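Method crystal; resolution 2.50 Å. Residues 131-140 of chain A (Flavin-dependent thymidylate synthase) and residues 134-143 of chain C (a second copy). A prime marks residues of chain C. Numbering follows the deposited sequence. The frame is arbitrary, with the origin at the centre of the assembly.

Chain A (131-140) LLRKVQQEAY
Chain C 134-143: KVQQEAYGAY

Two copies of the same helix pack nearly antiparallel. The chain A helix runs from Leu132 and continues beyond Tyr140; the chain C helix extends past both ends of 134-143. Their N-to-C directions differ by 165° (signed crossing angle -165°), and the axes approach to 9.6 Å. Phi and psi average near -60° and -45°, though psi is -62° at Lys134, -31° at Val135, -59° at Gln137 and -24° at Tyr140. Hydrogen bonds from i+4 to i hold each coil, such as Ala139 N to Val135 O at 2.9 Å and Ala139′ N to Val135′ O at 2.8 Å. The register sets Val135 CA 5.9 Å from Ala139′ CA, Ala139 CA 5.9 Å from Val135′ CA, and Leu131 CA 6.2 Å from Ala142′ CA.

Small alanines leave room for branched neighbours. Val135 (chi1 -26°, between wells) places CG1 3.5 Å from Ala142′ CB, though this methyl crowds Leu131 O and its place is less certain. Leu131 (chi1 -144°, chi2 p) covers the same alanine, its CG 4.1 Å from Ala142′ CB. Farther along, Val135′, chi1 p, points toward chain A. Ala139 points sideways, and its CA, like its CB, lies 3.9 Å from Val135′ CG2.

Long, flexible side chains carry charge past this apolar strip, Lys134 exposed and both glutamates partly so. Glu138 (m, m, chi3 156°) and Glu138′ (m, t, chi3 -74°) bring like charges together: Glu138 OE2 lies 3.6 Å from Glu138′ OE1, and Glu138 CG 3.0 Å from Glu138′ OE1. Lys134 (chi1 -144°, then m, t, m) adds positive charge beside them. Its NZ salt-bridges Glu138 OE1 at 3.0 Å, an oxygen less surely placed; Lys134 CE lies 3.6 Å from Glu138′ OE2, without a salt bridge. No hydrogen bond crosses. Apolar residues supply about two thirds of the 332 Å² buried, but Glu138′ is the most covered residue.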

ATOM      1  N   LEU A 131      16.544 -22.382 -32.369  1.00 46.37           N
ATOM      2  CA  LEU A 131      15.772 -23.133 -31.377  1.00 48.12           C
ATOM      3  C   LEU A 131      14.745 -22.200 -30.754  1.00 47.77           C
ATOM      4  O   LEU A 131      13.556 -22.506 -30.715  1.00 46.77           O
ATOM      5  CB  LEU A 131      16.687 -23.693 -30.275  1.00 47.38           C
ATOM      6  CG  LEU A 131      16.324 -25.076 -29.710  1.00 47.15           C
ATOM      7  CD1 LEU A 131      16.494 -26.112 -30.807  1.00 44.61           C
ATOM      8  CD2 LEU A 131      17.224 -25.436 -28.527  1.00 48.22           C
ATOM      9  N   LEU A 132      15.220 -21.061 -30.263  1.00 48.01           N
ATOM     10  CA  LEU A 132      14.354 -20.056 -29.667  1.00 47.87           C
ATOM     11  C   LEU A 132      13.502 -19.476 -30.782  1.00 49.37           C
ATOM     12  O   LEU A 132      12.290 -19.321 -30.640  1.00 49.59           O
ATOM     13  CB  LEU A 132      15.184 -18.934 -29.037  1.00 46.73           C
ATOM     14  CG  LEU A 132      14.402 -17.674 -28.648  1.00 45.17           C
ATOM     15  CD1 LEU A 132      13.347 -18.023 -27.613  1.00 44.19           C
ATOM     16  CD2 LEU A 132      15.347 -16.627 -28.114  1.00 44.13           C
ATOM     17  N   ARG A 133      14.151 -19.150 -31.896  1.00 51.71           N
ATOM     18  CA  ARG A 133      13.447 -18.584 -33.038  1.00 54.24           C
ATOM     19  C   ARG A 133      12.372 -19.540 -33.534  1.00 54.53           C
ATOM     20  O   ARG A 133      11.283 -19.115 -33.925  1.00 54.12           O
ATOM     21  CB  ARG A 133      14.435 -18.267 -34.165  1.00 55.76           C
ATOM     22  CG  ARG A 133      15.325 -17.063 -33.875  1.00 58.56           C
ATOM     23  CD  ARG A 133      16.342 -16.802 -34.993  1.00 60.85           C
ATOM     24  NE  ARG A 133      17.121 -15.597 -34.710  1.00 63.37           N
ATOM     25  CZ  ARG A 133      18.188 -15.199 -35.395  1.00 64.25           C
ATOM     26  NH1 ARG A 133      18.631 -15.904 -36.427  1.00 63.99           N
ATOM     27  NH2 ARG A 133      18.823 -14.088 -35.037  1.00 64.31           N
ATOM     28  N   LYS A 134      12.684 -20.832 -33.495  1.00 54.88           N
ATOM     29  CA  LYS A 134      11.769 -21.873 -33.940  1.00 56.00           C
ATOM     30  C   LYS A 134      10.474 -21.874 -33.127  1.00 56.71           C
ATOM     31  O   LYS A 134       9.386 -21.659 -33.674  1.00 56.16           O
ATOM     32  CB  LYS A 134      12.453 -23.236 -33.825  1.00 57.90           C
ATOM     33  CG  LYS A 134      12.094 -24.227 -34.920  1.00 59.59           C
ATOM     34  CD  LYS A 134      10.640 -24.664 -34.864  1.00 62.11           C
ATOM     35  CE  LYS A 134      10.332 -25.701 -35.954  1.00 63.56           C
ATOM     36  NZ  LYS A 134      10.488 -25.175 -37.354  1.00 64.46           N
ATOM     37  N   VAL A 135      10.593 -22.106 -31.819  1.00 56.59           N
ATOM     38  CA  VAL A 135       9.425 -22.141 -30.949  1.00 56.29           C
ATOM     39  C   VAL A 135       8.637 -20.830 -30.994  1.00 56.14           C
ATOM     40  O   VAL A 135       7.418 -20.825 -30.823  1.00 55.83           O
ATOM     41  CB  VAL A 135       9.813 -22.480 -29.480  1.00 56.75           C
ATOM     42  CG1 VAL A 135      11.094 -23.277 -29.458  1.00 56.20           C
ATOM     43  CG2 VAL A 135       9.930 -21.223 -28.645  1.00 59.56           C
ATOM     44  N   GLN A 136       9.323 -19.713 -31.218  1.00 55.62           N
ATOM     45  CA  GLN A 136       8.620 -18.441 -31.307  1.00 56.30           C
ATOM     46  C   GLN A 136       7.728 -18.515 -32.539  1.00 56.78           C
ATOM     47  O   GLN A 136       6.586 -18.054 -32.527  1.00 57.69           O
ATOM     48  CB  GLN A 136       9.595 -17.276 -31.478  1.00 55.87           C
ATOM     49  CG  GLN A 136      10.522 -17.043 -30.307  1.00 57.27           C
ATOM     50  CD  GLN A 136      11.450 -15.863 -30.529  1.00 56.60           C
ATOM     51  OE1 GLN A 136      12.361 -15.619 -29.741  1.00 56.77           O
ATOM     52  NE2 GLN A 136      11.221 -15.126 -31.605  1.00 57.62           N
ATOM     53  N   GLN A 137       8.260 -19.115 -33.598  1.00 55.92           N
ATOM     54  CA  GLN A 137       7.526 -19.235 -34.844  1.00 56.43           C
ATOM     55  C   GLN A 137       6.334 -20.176 -34.704  1.00 55.82           C
ATOM     56  O   GLN A 137       5.187 -19.778 -34.938  1.00 54.70           O
ATOM     57  CB  GLN A 137       8.458 -19.718 -35.965  1.00 57.86           C
ATOM     58  CG  GLN A 137       8.041 -19.214 -37.349  1.00 60.84           C
ATOM     59  CD  GLN A 137       9.013 -19.598 -38.453  1.00 62.29           C
ATOM     60  OE1 GLN A 137       9.021 -20.738 -38.932  1.00 63.09           O
ATOM     61  NE2 GLN A 137       9.845 -18.643 -38.862  1.00 61.36           N
ATOM     62  N   GLU A 138       6.605 -21.423 -34.323  1.00 54.88           N
ATOM     63  CA  GLU A 138       5.547 -22.412 -34.152  1.00 54.45           C
ATOM     64  C   GLU A 138       4.444 -21.770 -33.322  1.00 54.99           C
ATOM     65  O   GLU A 138       3.282 -21.710 -33.737  1.00 54.68           O
ATOM     66  CB  GLU A 138       6.082 -23.658 -33.426  1.00 54.70           C
ATOM     67  CG  GLU A 138       7.208 -24.385 -34.156  1.00 56.32           C
ATOM     68  CD  GLU A 138       6.764 -24.964 -35.490  1.00 57.46           C
ATOM     69  OE1 GLU A 138       7.624 -25.174 -36.375  1.00 57.45           O
ATOM     70  OE2 GLU A 138       5.553 -25.220 -35.652  1.00 58.07           O
ATOM     71  N   ALA A 139       4.835 -21.271 -32.152  1.00 55.05           N
ATOM     72  CA  ALA A 139       3.911 -20.633 -31.231  1.00 53.48           C
ATOM     73  C   ALA A 139       3.136 -19.494 -31.873  1.00 51.98           C
ATOM     74  O   ALA A 139       1.915 -19.439 -31.746  1.00 52.50           O
ATOM     75  CB  ALA A 139       4.661 -20.134 -30.006  1.00 54.65           C
ATOM     76  N   TYR A 140       3.810 -18.576 -32.555  1.00 50.12           N
ATOM     77  CA  TYR A 140       3.049 -17.491 -33.163  1.00 50.49           C
ATOM     78  C   TYR A 140       2.189 -18.070 -34.277  1.00 49.86           C
ATOM     79  O   TYR A 140       1.163 -17.496 -34.647  1.00 49.89           O
ATOM     80  CB  TYR A 140       3.944 -16.395 -33.730  1.00 49.27           C
ATOM     81  CG  TYR A 140       3.188 -15.101 -33.884  1.00 49.55           C
ATOM     82  CD1 TYR A 140       2.929 -14.300 -32.782  1.00 50.75           C
ATOM     83  CD2 TYR A 140       2.666 -14.707 -35.120  1.00 50.90           C
ATOM     84  CE1 TYR A 140       2.164 -13.134 -32.894  1.00 50.73           C
ATOM     85  CE2 TYR A 140       1.898 -13.541 -35.246  1.00 48.45           C
ATOM     86  CZ  TYR A 140       1.653 -12.763 -34.122  1.00 49.54           C
ATOM     87  OH  TYR A 140       0.895 -11.616 -34.210  1.00 49.27           O
TER
ATOM     88  N   LYS C 134       1.548 -29.947 -29.539  1.00 60.00           N
ATOM     89  CA  LYS C 134       2.785 -29.865 -30.302  1.00 59.44           C
ATOM     90  C   LYS C 134       3.633 -28.689 -29.835  1.00 57.14           C
ATOM     91  O   LYS C 134       4.776 -28.859 -29.429  1.00 56.76           O
ATOM     92  CB  LYS C 134       2.467 -29.729 -31.796  1.00 62.43           C
ATOM     93  CG  LYS C 134       3.288 -30.651 -32.717  1.00 65.16           C
ATOM     94  CD  LYS C 134       4.757 -30.249 -32.778  1.00 67.31           C
ATOM     95  CE  LYS C 134       5.582 -31.215 -33.630  1.00 67.97           C
ATOM     96  NZ  LYS C 134       5.762 -32.545 -32.987  1.00 67.49           N
ATOM     97  N   VAL C 135       3.069 -27.491 -29.893  1.00 55.72           N
ATOM     98  CA  VAL C 135       3.794 -26.306 -29.463  1.00 54.46           C
ATOM     99  C   VAL C 135       4.363 -26.498 -28.053  1.00 53.92           C
ATOM    100  O   VAL C 135       5.542 -26.229 -27.820  1.00 52.28           O
ATOM    101  CB  VAL C 135       2.882 -25.058 -29.496  1.00 53.71           C
ATOM    102  CG1 VAL C 135       1.691 -25.257 -28.595  1.00 55.19           C
ATOM    103  CG2 VAL C 135       3.664 -23.837 -29.063  1.00 55.20           C
ATOM    104  N   GLN C 136       3.534 -26.981 -27.129  1.00 53.15           N
ATOM    105  CA  GLN C 136       3.955 -27.214 -25.747  1.00 54.65           C
ATOM    106  C   GLN C 136       5.137 -28.169 -25.634  1.00 55.94           C
ATOM    107  O   GLN C 136       6.015 -27.977 -24.793  1.00 57.03           O
ATOM    108  CB  GLN C 136       2.798 -27.768 -24.919  1.00 53.94           C
ATOM    109  CG  GLN C 136       1.633 -26.814 -24.753  1.00 55.51           C
ATOM    110  CD  GLN C 136       0.484 -27.448 -24.000  1.00 56.19           C
ATOM    111  OE1 GLN C 136      -0.599 -26.875 -23.890  1.00 54.24           O
ATOM    112  NE2 GLN C 136       0.718 -28.644 -23.471  1.00 57.79           N
ATOM    113  N   GLN C 137       5.152 -29.206 -26.465  1.00 57.08           N
ATOM    114  CA  GLN C 137       6.245 -30.173 -26.449  1.00 57.56           C
ATOM    115  C   GLN C 137       7.522 -29.546 -26.977  1.00 56.63           C
ATOM    116  O   GLN C 137       8.574 -29.636 -26.352  1.00 55.26           O
ATOM    117  CB  GLN C 137       5.906 -31.384 -27.307  1.00 59.66           C
ATOM    118  CG  GLN C 137       4.951 -32.350 -26.671  1.00 63.20           C
ATOM    119  CD  GLN C 137       4.862 -33.623 -27.471  1.00 66.95           C
ATOM    120  OE1 GLN C 137       5.890 -34.199 -27.849  1.00 68.32           O
ATOM    121  NE2 GLN C 137       3.640 -34.076 -27.739  1.00 66.58           N
ATOM    122  N   GLU C 138       7.425 -28.932 -28.149  1.00 56.50           N
ATOM    123  CA  GLU C 138       8.575 -28.274 -28.744  1.00 57.20           C
ATOM    124  C   GLU C 138       9.128 -27.286 -27.731  1.00 55.52           C
ATOM    125  O   GLU C 138      10.335 -27.218 -27.498  1.00 53.93           O
ATOM    126  CB  GLU C 138       8.160 -27.515 -30.002  1.00 60.66           C
ATOM    127  CG  GLU C 138       7.918 -28.378 -31.214  1.00 65.92           C
ATOM    128  CD  GLU C 138       7.784 -27.550 -32.478  1.00 70.13           C
ATOM    129  OE1 GLU C 138       6.730 -26.902 -32.670  1.00 71.28           O
ATOM    130  OE2 GLU C 138       8.746 -27.538 -33.275  1.00 72.48           O
ATOM    131  N   ALA C 139       8.217 -26.523 -27.132  1.00 54.67           N
ATOM    132  CA  ALA C 139       8.558 -25.511 -26.143  1.00 52.85           C
ATOM    133  C   ALA C 139       9.286 -26.093 -24.939  1.00 50.58           C
ATOM    134  O   ALA C 139      10.312 -25.563 -24.519  1.00 51.40           O
ATOM    135  CB  ALA C 139       7.300 -24.777 -25.694  1.00 53.37           C
ATOM    136  N   TYR C 140       8.767 -27.169 -24.370  1.00 47.71           N
ATOM    137  CA  TYR C 140       9.452 -27.757 -23.233  1.00 47.93           C
ATOM    138  C   TYR C 140      10.709 -28.453 -23.760  1.00 48.53           C
ATOM    139  O   TYR C 140      11.722 -28.546 -23.063  1.00 49.01           O
ATOM    140  CB  TYR C 140       8.557 -28.767 -22.513  1.00 46.92           C
ATOM    141  CG  TYR C 140       8.998 -29.055 -21.088  1.00 47.29           C
ATOM    142  CD1 TYR C 140       8.709 -28.159 -20.053  1.00 47.32           C
ATOM    143  CD2 TYR C 140       9.724 -30.202 -20.778  1.00 45.80           C
ATOM    144  CE1 TYR C 140       9.133 -28.398 -18.749  1.00 46.40           C
ATOM    145  CE2 TYR C 140      10.155 -30.448 -19.476  1.00 47.26           C
ATOM    146  CZ  TYR C 140       9.855 -29.539 -18.467  1.00 46.81           C
ATOM    147  OH  TYR C 140      10.289 -29.768 -17.182  1.00 45.81           O
ATOM    148  N   GLY C 141      10.635 -28.927 -25.003  1.00 49.33           N
ATOM    149  CA  GLY C 141      11.764 -29.602 -25.622  1.00 47.45           C
ATOM    150  C   GLY C 141      12.922 -28.643 -25.788  1.00 47.38           C
ATOM    151  O   GLY C 141      14.059 -28.950 -25.429  1.00 47.12           O
ATOM    152  N   ALA C 142      12.623 -27.471 -26.337  1.00 45.96           N
ATOM    153  CA  ALA C 142      13.626 -26.444 -26.541  1.00 45.36           C
ATOM    154  C   ALA C 142      14.162 -26.046 -25.177  1.00 47.16           C
ATOM    155  O   ALA C 142      15.369 -25.893 -24.987  1.00 48.31           O
ATOM    156  CB  ALA C 142      13.003 -25.248 -27.228  1.00 43.62           C
ATOM    157  N   TYR C 143      13.245 -25.893 -24.227  1.00 48.82           N
ATOM    158  CA  TYR C 143      13.574 -25.513 -22.862  1.00 49.17           C
ATOM    159  C   TYR C 143      14.530 -26.516 -22.238  1.00 50.90           C
ATOM    160  O   TYR C 143      15.492 -26.136 -21.573  1.00 51.72           O
ATOM    161  CB  TYR C 143      12.294 -25.442 -22.033  1.00 50.24           C
ATOM    162  CG  TYR C 143      12.510 -25.156 -20.565  1.00 51.28           C
ATOM    163  CD1 TYR C 143      13.095 -23.958 -20.148  1.00 50.32           C
ATOM    164  CD2 TYR C 143      12.103 -26.070 -19.589  1.00 50.13           C
ATOM    165  CE1 TYR C 143      13.265 -23.674 -18.805  1.00 50.18           C
ATOM    166  CE2 TYR C 143      12.270 -25.795 -18.238  1.00 50.92           C
ATOM    167  CZ  TYR C 143      12.850 -24.590 -17.852  1.00 51.71           C
ATOM    168  OH  TYR C 143      13.000 -24.289 -16.512  1.00 52.37           O
TER